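Local coordinates for putative cobalamin synthesis related protein (Corynebacterium diphtheriae, PDB 2NPN) that binds S-adenosylmethionine and probably acts as a precorrin-6A synthase (deacetylating), a methyltransferase of cobalamin biosynthesis, at residues I5-I10 against R121-M126; S93-R98 against V105-W110; S114-T119 against I163-G168. All coordinates share one frame; numbering follows the deposited sequence. Where two conformers were deposited one is given.

Interaction 1: residues I5-I10 against R121-M126; sequences IYVIGI and RIIEHM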
loop_
_atom_site.group_PDB
_atom_site.type_symbol
_atom_site.label_atom_id
_atom_site.label_comp_id
_atom_site.label_asym_id
_atom_site.label_seq_id
_atom_site.Cartn_x
_atom_site.Cartn_y
_atom_site.Cartn_z
ATOM N N ILE A 5 15.313 11.092 -7.334
ATOM C CA ILE A 5 13.964 10.563 -7.342
ATOM C C ILE A 5 13.659 10.035 -5.940
ATOM O O ILE A 5 14.252 9.049 -5.506
ATOM C CB ILE A 5 13.771 9.427 -8.386
ATOM C CG1 ILE A 5 13.983 9.923 -9.824
ATOM C CG2 ILE A 5 12.378 8.823 -8.237
ATOM C CD1 ILE A 5 13.996 8.837 -10.882
ATOM N N TYR A 6 12.792 10.737 -5.207
ATOM C CA TYR A 6 12.360 10.284 -3.910
ATOM C C TYR A 6 11.186 9.348 -4.154
ATOM O O TYR A 6 10.264 9.690 -4.873
ATOM C CB TYR A 6 11.875 11.422 -3.026
ATOM C CG TYR A 6 12.908 12.364 -2.579
ATOM C CD1 TYR A 6 13.782 12.006 -1.578
ATOM C CD2 TYR A 6 12.966 13.658 -3.094
ATOM C CE1 TYR A 6 14.724 12.873 -1.104
ATOM C CE2 TYR A 6 13.930 14.562 -2.628
ATOM C CZ TYR A 6 14.800 14.146 -1.626
ATOM O OH TYR A 6 15.761 15.008 -1.153
ATOM N N VAL A 7 11.212 8.184 -3.509
ATOM C CA VAL A 7 10.068 7.274 -3.563
ATOM C C VAL A 7 9.520 7.252 -2.144
ATOM O O VAL A 7 10.166 6.724 -1.242
ATOM C CB VAL A 7 10.477 5.865 -4.043
ATOM C CG1 VAL A 7 9.260 4.947 -4.084
ATOM C CG2 VAL A 7 11.167 5.979 -5.423
ATOM N N ILE A 8 8.387 7.905 -1.968
ATOM C CA ILE A 8 7.959 8.299 -0.628
ATOM C C ILE A 8 6.717 7.503 -0.190
ATOM O O ILE A 8 5.625 7.665 -0.755
ATOM C CB ILE A 8 7.645 9.832 -0.518
ATOM C CG1 ILE A 8 8.808 10.661 -1.080
ATOM C CG2 ILE A 8 7.274 10.183 0.934
ATOM C CD1 ILE A 8 8.675 12.130 -0.861
ATOM N N GLY A 9 6.847 6.742 0.883
ATOM C CA GLY A 9 5.695 6.118 1.477
ATOM C C GLY A 9 4.883 7.178 2.203
ATOM O O GLY A 9 5.430 7.960 2.981
ATOM N N ILE A 10 3.597 7.231 1.910
ATOM C CA ILE A 10 2.735 8.243 2.509
ATOM C C ILE A 10 1.749 7.662 3.524
ATOM O O ILE A 10 0.836 8.356 3.945
ATOM C CB ILE A 10 2.009 9.123 1.443
ATOM C CG1 ILE A 10 1.095 8.292 0.529
ATOM C CG2 ILE A 10 3.036 9.877 0.634
ATOM C CD1 ILE A 10 0.096 9.092 -0.358
ATOM N N ARG A 121 10.130 -0.885 -8.951
ATOM C CA ARG A 121 10.412 -1.701 -10.146
ATOM C C ARG A 121 10.166 -0.897 -11.408
ATOM O O ARG A 121 10.972 -0.930 -12.350
ATOM C CB ARG A 121 9.510 -2.949 -10.157
ATOM C CG ARG A 121 9.955 -4.098 -9.261
ATOM C CD ARG A 121 9.348 -5.442 -9.709
ATOM N NE ARG A 121 7.916 -5.351 -10.021
ATOM C CZ ARG A 121 6.923 -5.344 -9.129
ATOM N NH1 ARG A 121 7.150 -5.428 -7.820
ATOM N NH2 ARG A 121 5.677 -5.243 -9.560
ATOM N N ILE A 122 9.036 -0.199 -11.445
ATOM C CA ILE A 122 8.696 0.625 -12.601
ATOM C C ILE A 122 9.755 1.698 -12.802
ATOM O O ILE A 122 10.207 1.940 -13.939
ATOM C CB ILE A 122 7.264 1.223 -12.482
ATOM C CG1 ILE A 122 6.227 0.096 -12.550
ATOM C CG2 ILE A 122 6.990 2.253 -13.569
ATOM C CD1 ILE A 122 4.792 0.495 -12.189
ATOM N N ILE A 123 10.183 2.342 -11.719
ATOM C CA ILE A 123 11.188 3.399 -11.822
ATOM C C ILE A 123 12.496 2.844 -12.367
ATOM O O ILE A 123 13.156 3.453 -13.211
ATOM C CB ILE A 123 11.400 4.085 -10.437
ATOM C CG1 ILE A 123 10.220 4.984 -10.132
ATOM C CG2 ILE A 123 12.700 4.906 -10.394
ATOM C CD1 ILE A 123 10.066 5.350 -8.646
ATOM N N GLU A 124 12.884 1.676 -11.881
ATOM C CA GLU A 124 14.146 1.077 -12.318
ATOM C C GLU A 124 14.101 0.712 -13.822
ATOM O O GLU A 124 15.059 0.962 -14.564
ATOM C CB GLU A 124 14.440 -0.145 -11.448
ATOM C CG GLU A 124 15.044 0.113 -10.006
ATOM C CD GLU A 124 14.997 1.567 -9.455
ATOM O OE1 GLU A 124 14.171 1.839 -8.526
ATOM O OE2 GLU A 124 15.839 2.416 -9.895
ATOM N N HIS A 125 12.986 0.136 -14.267
ATOM C CA HIS A 125 12.790 -0.196 -15.675
ATOM C C HIS A 125 12.858 1.072 -16.508
ATOM O O HIS A 125 13.539 1.105 -17.538
ATOM C CB HIS A 125 11.443 -0.905 -15.900
ATOM C CG HIS A 125 11.205 -1.302 -17.325
ATOM N ND1 HIS A 125 11.627 -2.506 -17.844
ATOM C CD2 HIS A 125 10.607 -0.641 -18.346
ATOM C CE1 HIS A 125 11.295 -2.574 -19.123
ATOM N NE2 HIS A 125 10.681 -1.450 -19.452
HETATM N N MSE A 126 12.131 2.093 -16.065
HETATM C CA MSE A 126 12.029 3.361 -16.789
HETATM C C MSE A 126 13.401 4.027 -16.946
HETATM O O MSE A 126 13.769 4.468 -18.049
HETATM C CB MSE A 126 11.043 4.281 -16.078
HETATM C CG MSE A 126 10.851 5.604 -16.755
HETATM SE SE MSE A 126 12.114 6.934 -16.104
HETATM C CE MSE A 126 11.504 7.119 -14.255
#

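Interaction 2: residues S93-R98 against V105-W110; sequences STIRER and VAFLVW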
loop_
_atom_site.group_PDB
_atom_site.type_symbol
_atom_site.label_atom_id
_atom_site.label_comp_id
_atom_site.label_asym_id
_atom_site.label_seq_id
_atom_site.Cartn_x
_atom_site.Cartn_y
_atom_site.Cartn_z
ATOM N N SER A 93 9.957 11.798 -19.816
ATOM C CA SER A 93 9.727 13.114 -20.415
ATOM C C SER A 93 9.179 14.093 -19.383
ATOM O O SER A 93 9.608 15.243 -19.314
ATOM C CB SER A 93 8.762 13.010 -21.596
ATOM O OG SER A 93 9.249 12.100 -22.560
ATOM N N THR A 94 8.238 13.618 -18.567
ATOM C CA THR A 94 7.606 14.453 -17.552
ATOM C C THR A 94 8.641 14.917 -16.529
ATOM O O THR A 94 8.670 16.090 -16.136
ATOM C CB THR A 94 6.445 13.731 -16.864
ATOM O OG1 THR A 94 5.416 13.467 -17.834
ATOM C CG2 THR A 94 5.829 14.589 -15.785
ATOM N N ILE A 95 9.504 13.988 -16.120
ATOM C CA ILE A 95 10.551 14.289 -15.134
ATOM C C ILE A 95 11.519 15.339 -15.676
ATOM O O ILE A 95 11.841 16.324 -15.013
ATOM C CB ILE A 95 11.283 13.003 -14.710
ATOM C CG1 ILE A 95 10.323 12.142 -13.865
ATOM C CG2 ILE A 95 12.549 13.317 -13.883
ATOM C CD1 ILE A 95 10.847 10.732 -13.577
ATOM N N ARG A 96 11.968 15.144 -16.902
ATOM C CA ARG A 96 12.920 16.084 -17.505
ATOM C C ARG A 96 12.305 17.451 -17.743
ATOM O O ARG A 96 13.016 18.463 -17.670
ATOM C CB ARG A 96 13.502 15.506 -18.790
ATOM C CG ARG A 96 14.324 14.241 -18.591
ATOM C CD ARG A 96 14.957 13.828 -19.873
ATOM N NE ARG A 96 15.932 12.750 -19.709
ATOM C CZ ARG A 96 15.827 11.521 -20.216
ATOM N NH1 ARG A 96 14.773 11.147 -20.931
ATOM N NH2 ARG A 96 16.800 10.656 -20.013
ATOM N N GLU A 97 11.007 17.495 -18.045
ATOM C CA GLU A 97 10.307 18.785 -18.288
ATOM C C GLU A 97 10.094 19.541 -16.993
ATOM O O GLU A 97 10.205 20.769 -16.990
ATOM C CB GLU A 97 8.925 18.592 -18.922
ATOM C CG GLU A 97 8.970 18.109 -20.344
ATOM C CD GLU A 97 7.688 17.395 -20.805
ATOM O OE1 GLU A 97 6.768 17.137 -19.986
ATOM O OE2 GLU A 97 7.602 17.088 -22.027
ATOM N N ARG A 98 9.768 18.829 -15.914
ATOM C CA ARG A 98 9.275 19.478 -14.693
ATOM C C ARG A 98 10.317 19.652 -13.627
ATOM O O ARG A 98 10.027 20.213 -12.567
ATOM C CB ARG A 98 8.058 18.748 -14.111
ATOM C CG ARG A 98 6.830 18.804 -14.938
ATOM C CD ARG A 98 5.698 18.072 -14.257
ATOM N NE ARG A 98 4.485 18.207 -15.035
ATOM C CZ ARG A 98 3.247 18.097 -14.560
ATOM N NH1 ARG A 98 3.005 17.824 -13.286
ATOM N NH2 ARG A 98 2.227 18.255 -15.404
ATOM N N VAL A 105 12.314 14.928 -7.971
ATOM C CA VAL A 105 10.930 14.492 -8.164
ATOM C C VAL A 105 10.574 13.502 -7.064
ATOM O O VAL A 105 11.440 12.736 -6.633
ATOM C CB VAL A 105 10.704 13.863 -9.563
ATOM C CG1 VAL A 105 11.618 12.751 -9.835
ATOM C CG2 VAL A 105 9.243 13.425 -9.812
ATOM N N ALA A 106 9.339 13.564 -6.590
ATOM C CA ALA A 106 8.831 12.618 -5.599
ATOM C C ALA A 106 7.750 11.741 -6.242
ATOM O O ALA A 106 6.788 12.279 -6.826
ATOM C CB ALA A 106 8.225 13.374 -4.377
ATOM N N PHE A 107 7.864 10.414 -6.074
ATOM C CA PHE A 107 6.784 9.480 -6.377
ATOM C C PHE A 107 6.083 9.115 -5.070
ATOM O O PHE A 107 6.765 8.749 -4.105
ATOM C CB PHE A 107 7.301 8.195 -7.003
ATOM C CG PHE A 107 7.680 8.294 -8.459
ATOM C CD1 PHE A 107 6.878 7.704 -9.431
ATOM C CD2 PHE A 107 8.830 8.933 -8.833
ATOM C CE1 PHE A 107 7.211 7.739 -10.759
ATOM C CE2 PHE A 107 9.203 8.987 -10.178
ATOM C CZ PHE A 107 8.375 8.380 -11.164
ATOM N N LEU A 108 4.756 9.187 -5.041
ATOM C CA LEU A 108 4.002 8.881 -3.829
ATOM C C LEU A 108 3.545 7.443 -3.884
ATOM O O LEU A 108 3.001 6.983 -4.917
ATOM C CB LEU A 108 2.807 9.819 -3.704
ATOM C CG LEU A 108 3.135 11.302 -3.807
ATOM C CD1 LEU A 108 1.838 12.099 -3.621
ATOM C CD2 LEU A 108 4.224 11.673 -2.831
ATOM N N VAL A 109 3.697 6.732 -2.769
ATOM C CA VAL A 109 3.314 5.317 -2.690
ATOM C C VAL A 109 2.530 5.128 -1.396
ATOM O O VAL A 109 3.005 5.505 -0.311
ATOM C CB VAL A 109 4.556 4.383 -2.673
ATOM C CG1 VAL A 109 4.097 2.936 -2.562
ATOM C CG2 VAL A 109 5.385 4.617 -3.958
ATOM N N TRP A 110 1.353 4.532 -1.470
ATOM C CA TRP A 110 0.613 4.253 -0.258
ATOM C C TRP A 110 1.383 3.269 0.646
ATOM O O TRP A 110 2.016 2.322 0.153
ATOM C CB TRP A 110 -0.743 3.658 -0.615
ATOM C CG TRP A 110 -1.669 4.587 -1.268
ATOM C CD1 TRP A 110 -2.121 4.519 -2.553
ATOM C CD2 TRP A 110 -2.267 5.747 -0.692
ATOM N NE1 TRP A 110 -2.957 5.569 -2.812
ATOM C CE2 TRP A 110 -3.052 6.347 -1.689
ATOM C CE3 TRP A 110 -2.153 6.378 0.555
ATOM C CZ2 TRP A 110 -3.775 7.494 -1.457
ATOM C CZ3 TRP A 110 -2.852 7.537 0.780
ATOM C CH2 TRP A 110 -3.664 8.077 -0.213
#

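Interaction 3: residues S114-T119 against I163-G168; sequences SLYDST and IHITTG. With SAM (S-adenosylmethionine), chain C.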
loop_
_atom_site.group_PDB
_atom_site.type_symbol
_atom_site.label_atom_id
_atom_site.label_comp_id
_atom_site.label_asym_id
_atom_site.label_seq_id
_atom_site.Cartn_x
_atom_site.Cartn_y
_atom_site.Cartn_z
ATOM N N SER A 114 8.193 -0.527 -0.056
ATOM C CA SER A 114 8.776 -1.864 -0.212
ATOM C C SER A 114 7.752 -2.984 -0.347
ATOM O O SER A 114 8.117 -4.103 -0.796
ATOM C CB SER A 114 9.621 -2.215 1.020
ATOM O OG SER A 114 8.799 -2.436 2.162
ATOM N N LEU A 115 6.508 -2.715 0.063
ATOM C CA LEU A 115 5.567 -3.798 0.377
ATOM C C LEU A 115 4.426 -3.908 -0.664
ATOM O O LEU A 115 3.551 -3.059 -0.745
ATOM C CB LEU A 115 5.011 -3.605 1.789
ATOM C CG LEU A 115 4.001 -4.654 2.248
ATOM C CD1 LEU A 115 4.615 -6.045 2.305
ATOM C CD2 LEU A 115 3.456 -4.222 3.611
ATOM N N TYR A 116 4.425 -5.005 -1.403
ATOM C CA TYR A 116 3.390 -5.256 -2.430
ATOM C C TYR A 116 3.069 -3.996 -3.232
ATOM O O TYR A 116 1.897 -3.608 -3.401
ATOM C CB TYR A 116 2.117 -5.891 -1.845
ATOM C CG TYR A 116 2.339 -7.270 -1.267
ATOM C CD1 TYR A 116 2.881 -8.299 -2.041
ATOM C CD2 TYR A 116 2.057 -7.550 0.045
ATOM C CE1 TYR A 116 3.114 -9.581 -1.539
ATOM C CE2 TYR A 116 2.284 -8.818 0.564
ATOM C CZ TYR A 116 2.822 -9.841 -0.225
ATOM O OH TYR A 116 3.096 -11.080 0.315
ATOM N N ASP A 117 4.108 -3.403 -3.780
ATOM C CA ASP A 117 3.974 -2.207 -4.622
ATOM C C ASP A 117 4.992 -2.253 -5.737
ATOM O O ASP A 117 6.142 -2.648 -5.502
ATOM C CB ASP A 117 4.162 -0.935 -3.776
ATOM C CG ASP A 117 3.830 0.304 -4.544
ATOM O OD1 ASP A 117 2.649 0.691 -4.559
ATOM O OD2 ASP A 117 4.747 0.861 -5.198
ATOM N N SER A 118 4.592 -1.818 -6.937
ATOM C CA SER A 118 5.450 -1.955 -8.122
ATOM C C SER A 118 6.230 -0.687 -8.478
ATOM O O SER A 118 7.027 -0.694 -9.435
ATOM C CB SER A 118 4.598 -2.354 -9.329
ATOM O OG SER A 118 3.614 -1.374 -9.566
ATOM N N THR A 119 6.021 0.414 -7.756
ATOM C CA THR A 119 6.632 1.700 -8.145
ATOM C C THR A 119 8.145 1.630 -8.293
ATOM O O THR A 119 8.696 2.112 -9.265
ATOM C CB THR A 119 6.226 2.850 -7.175
ATOM O OG1 THR A 119 4.807 3.037 -7.288
ATOM C CG2 THR A 119 6.991 4.141 -7.460
ATOM N N ILE A 163 6.549 -14.531 11.609
ATOM C CA ILE A 163 5.471 -13.773 11.079
ATOM C C ILE A 163 5.433 -14.058 9.579
ATOM O O ILE A 163 6.391 -13.762 8.901
ATOM C CB ILE A 163 5.662 -12.278 11.259
ATOM C CG1 ILE A 163 5.788 -11.945 12.745
ATOM C CG2 ILE A 163 4.499 -11.541 10.634
ATOM C CD1 ILE A 163 6.830 -10.956 13.016
ATOM N N HIS A 164 4.356 -14.629 9.086
ATOM C CA HIS A 164 4.285 -14.941 7.674
ATOM C C HIS A 164 3.306 -13.959 7.028
ATOM O O HIS A 164 2.111 -14.034 7.295
ATOM C CB HIS A 164 3.807 -16.366 7.505
ATOM C CG HIS A 164 3.972 -16.877 6.119
ATOM N ND1 HIS A 164 5.191 -17.279 5.636
ATOM C CD2 HIS A 164 3.089 -17.019 5.115
ATOM C CE1 HIS A 164 5.047 -17.652 4.373
ATOM N NE2 HIS A 164 3.776 -17.490 4.035
ATOM N N ILE A 165 3.773 -13.121 6.130
ATOM C CA ILE A 165 2.925 -12.174 5.443
ATOM C C ILE A 165 2.716 -12.707 4.028
ATOM O O ILE A 165 3.687 -13.053 3.315
ATOM C CB ILE A 165 3.563 -10.787 5.385
ATOM C CG1 ILE A 165 3.989 -10.264 6.767
ATOM C CG2 ILE A 165 2.654 -9.778 4.635
ATOM C CD1 ILE A 165 4.757 -8.967 6.755
ATOM N N THR A 166 1.457 -12.763 3.620
ATOM C CA THR A 166 1.165 -13.354 2.350
ATOM C C THR A 166 -0.101 -12.773 1.750
ATOM O O THR A 166 -0.678 -11.813 2.255
ATOM C CB THR A 166 1.178 -14.885 2.434
ATOM O OG1 THR A 166 1.280 -15.438 1.114
ATOM C CG2 THR A 166 -0.084 -15.406 3.172
ATOM N N THR A 167 -0.517 -13.348 0.648
ATOM C CA THR A 167 -1.677 -12.833 -0.102
ATOM C C THR A 167 -2.843 -13.807 0.039
ATOM O O THR A 167 -2.664 -14.986 0.386
ATOM C CB THR A 167 -1.333 -12.717 -1.584
ATOM O OG1 THR A 167 -1.123 -14.037 -2.122
ATOM C CG2 THR A 167 -0.077 -11.815 -1.808
ATOM N N GLY A 168 -4.043 -13.317 -0.260
ATOM C CA GLY A 168 -5.215 -14.167 -0.212
ATOM C C GLY A 168 -5.048 -15.357 -1.150
ATOM O O GLY A 168 -5.398 -16.485 -0.800
HETATM N N SAM C . 2.493 -0.628 0.173
HETATM C CA SAM C . 1.215 -0.870 0.908
HETATM C C SAM C . 1.440 -0.936 2.408
HETATM O O SAM C . 0.450 -1.121 3.166
HETATM O OXT SAM C . 2.588 -0.760 2.861
HETATM C CB SAM C . 0.533 -2.151 0.395
HETATM C CG SAM C . 0.027 -2.053 -1.045
HETATM S SD SAM C . -0.904 -3.497 -1.664
HETATM C CE SAM C . -1.105 -2.899 -3.367
HETATM C "C5'" SAM C . -2.659 -3.267 -1.214
HETATM C "C4'" SAM C . -3.118 -4.109 -0.011
HETATM O "O4'" SAM C . -2.716 -3.481 1.162
HETATM C "C3'" SAM C . -4.633 -4.256 0.144
HETATM O "O3'" SAM C . -5.158 -5.282 -0.660
HETATM C "C2'" SAM C . -4.809 -4.521 1.614
HETATM O "O2'" SAM C . -4.414 -5.849 1.910
HETATM C "C1'" SAM C . -3.760 -3.561 2.135
HETATM N N9 SAM C . -4.302 -2.216 2.433
HETATM C C8 SAM C . -3.817 -1.026 1.915
HETATM N N7 SAM C . -4.470 0.010 2.450
HETATM C C5 SAM C . -5.352 -0.500 3.360
HETATM C C6 SAM C . -6.235 0.094 4.251
HETATM N N6 SAM C . -6.380 1.442 4.332
HETATM N N1 SAM C . -7.004 -0.718 5.077
HETATM C C2 SAM C . -6.826 -2.088 5.057
HETATM N N3 SAM C . -5.951 -2.679 4.186
HETATM C C4 SAM C . -5.201 -1.907 3.362
#

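Interaction 1: residues I5-I10 against R121-M126
Ile123 of helix 119-130 drives its side chain against Val7 and Ile5 of strand 3-9, and the two meetings differ sharply in tightness. At the tight end the side chains of Val7 and Ile123 face each other tip to tip, with Val7 CG2 only 3.5 Å from Ile123 CD1, closer than ordinary van der Waals spacing for two methyl carbons. The torsions of the isoleucine explain the reach: CG1 stands opposite the carbonyl carbon (chi1 -74°), and the nearly extended chi2 of 161° carries CD1 outward from the helix to the strand. The second meeting is looser. Ile5 and Ile123 run alongside each other in opposite directions, which sets Ile5 CD1 4.2 Å from Ile123 CG2 at one end and Ile5 CG2 4.2 Å from Ile123 CD1 at the other. The backbones stay well apart, 8.9 Å between the CA atoms of Ile5 and Ile123, so side chains alone bridge the gap.

The solvent side of the helix is of another character: Arg121 and His125 are exposed, and Glu124, partly exposed, makes a salt bridge with Arg127. The side chains that meet across the contact are all apolar, and Phe107 of the adjacent strand 104-109 also touches Ile123.

Topologically, helix 119-130 is the connection of a beta-alpha-beta crossover between the parallel strands 104-109 and 134-139, and strand 3-9 lies between those two in the sheet. The contact is therefore the place where the crossover helix rests on the strand that it spans. With no hydrogen bond across it and 144 Å² buried in all, its cohesion comes from hydrophobic burial and methyl-to-methyl dispersion, concentrated where Val7 and Ile123 meet.

Interaction 2: residues S93-R98 against V105-W110
Ile95 rests on Val105 and Phe107 where the last turns of helix 78-98 meet strand 104-109, within the beta-alpha-beta crossover that joins the parallel strands 61-64 and 104-109. Only a short connection separates helix from strand, and the nearest CA atoms, those of Ile95 and Val105, are 7.0 Å apart.

Followed outward, the isoleucine begins with CB directed at the strand but still 4.9 Å from Val105 CG1. There it branches. CG2, anti to the backbone N, lies 4.2 Å from Val105 CG1, and CG1, anti to the carbonyl carbon (chi1 -70°), comes within 4.3 Å of that same Val105 CG1. The terminal CD1 is likewise 4.3 Å from Val105 CG1, so a single valine methyl faces three carbons of the isoleucine. Val105 offers this methyl because its chi1 of 55° sets CG1 between the backbone N and the carbonyl carbon. The two side chains meet at about a right angle, as do Ile95 and Phe107.

The neighbourhood is apolar on several sides: Ile95 also touches Met126 of helix 119-130, while Phe107 packs on Ile5 and Val33 of the strands flanking its own. Thus helix 78-98 is fitted both to the sheet and to the next helix on it. No hydrogen bond crosses the contact, in which 111 Å² is buried. At the tip of the isoleucine, CD1 of Ile95 approaches the Phe107 ring at its edge, near the ring plane, equidistant from CE2 and CZ at 4.2 Å each.

Interaction 3: residues S114-T119 against I163-G168
The phenol end of Tyr116 reaches strand 164-167 and settles among Ile165, Thr166 and Thr167. Its OH lies 3.6 Å from both Ile165 O and Thr166 CA, and no hydrogen bond joins the two segments. Thr167 CG2 comes to the ring obliquely, 3.8 Å from Tyr116 CZ, whereas Ile165 CG2 sits at the ring edge, near its plane, 4.2 Å from Tyr116 CE2. With CG opposite the carbonyl carbon (chi1 -64°), the tyrosine ring extends away from its own loop to the strand.

The backbone of the same loop meets the cofactor. Leu115 O accepts a hydrogen bond of 2.8 Å from the amino N of S-adenosylmethionine, an atom also held by Trp110 O, and the Leu115 side chain lies beside the cofactor carboxylate. One residue on, Tyr116 O is 3.1 Å from the methyl carbon CE of the cofactor.

A second set of bonds is consistent with holding loop and strand in place. Asp117 OD2 accepts from Thr119 N (2.9 Å, N-H...O angle 158°), a capping bond at the turn into helix 119-130, with the donor 44° out of the carboxylate plane. Ser114 OG is hydrogen-bonded to Asp112 OD2. On the strand, Thr166 OG1 and Thr167 OG1 are both engaged by Asn170, leaving the Thr167 methyl to meet the tyrosine.

The loop after strand 104-109 thus spans from the parallel sheet to the mixed sheet, with S-adenosylmethionine bound between them, as in tetrapyrrole methylases. The chemistry divides accordingly: carbon contacts of Tyr116 join the loop to strand 164-167, while successive carbonyls hold the amino group and face the methyl, whose hydrogens, made acidic by the sulfonium, could form weak C-H...O contacts with Tyr116 O.

From the N terminus, strand 3-9 is first joined by strand 104-109, and then helix residues 121-126 settle on it, so interaction 1 closes a loop of more than one hundred residues. Interaction 2 opens and closes wholly within that loop, a local closure between 93-98 and 105-110. Interaction 3 begins at 114-119, before interaction 1 has closed, and ends at 163-168; it therefore crosses interaction 1 and follows interaction 2 in series. The first two share the parallel sheet, where Tyr6 O and Phe107 N, 2.8 Å apart, probably form a hydrogen bond between neighbouring strands. Interaction 3 starts in the loop after strand 104-109 and ties that lobe to the mixed sheet.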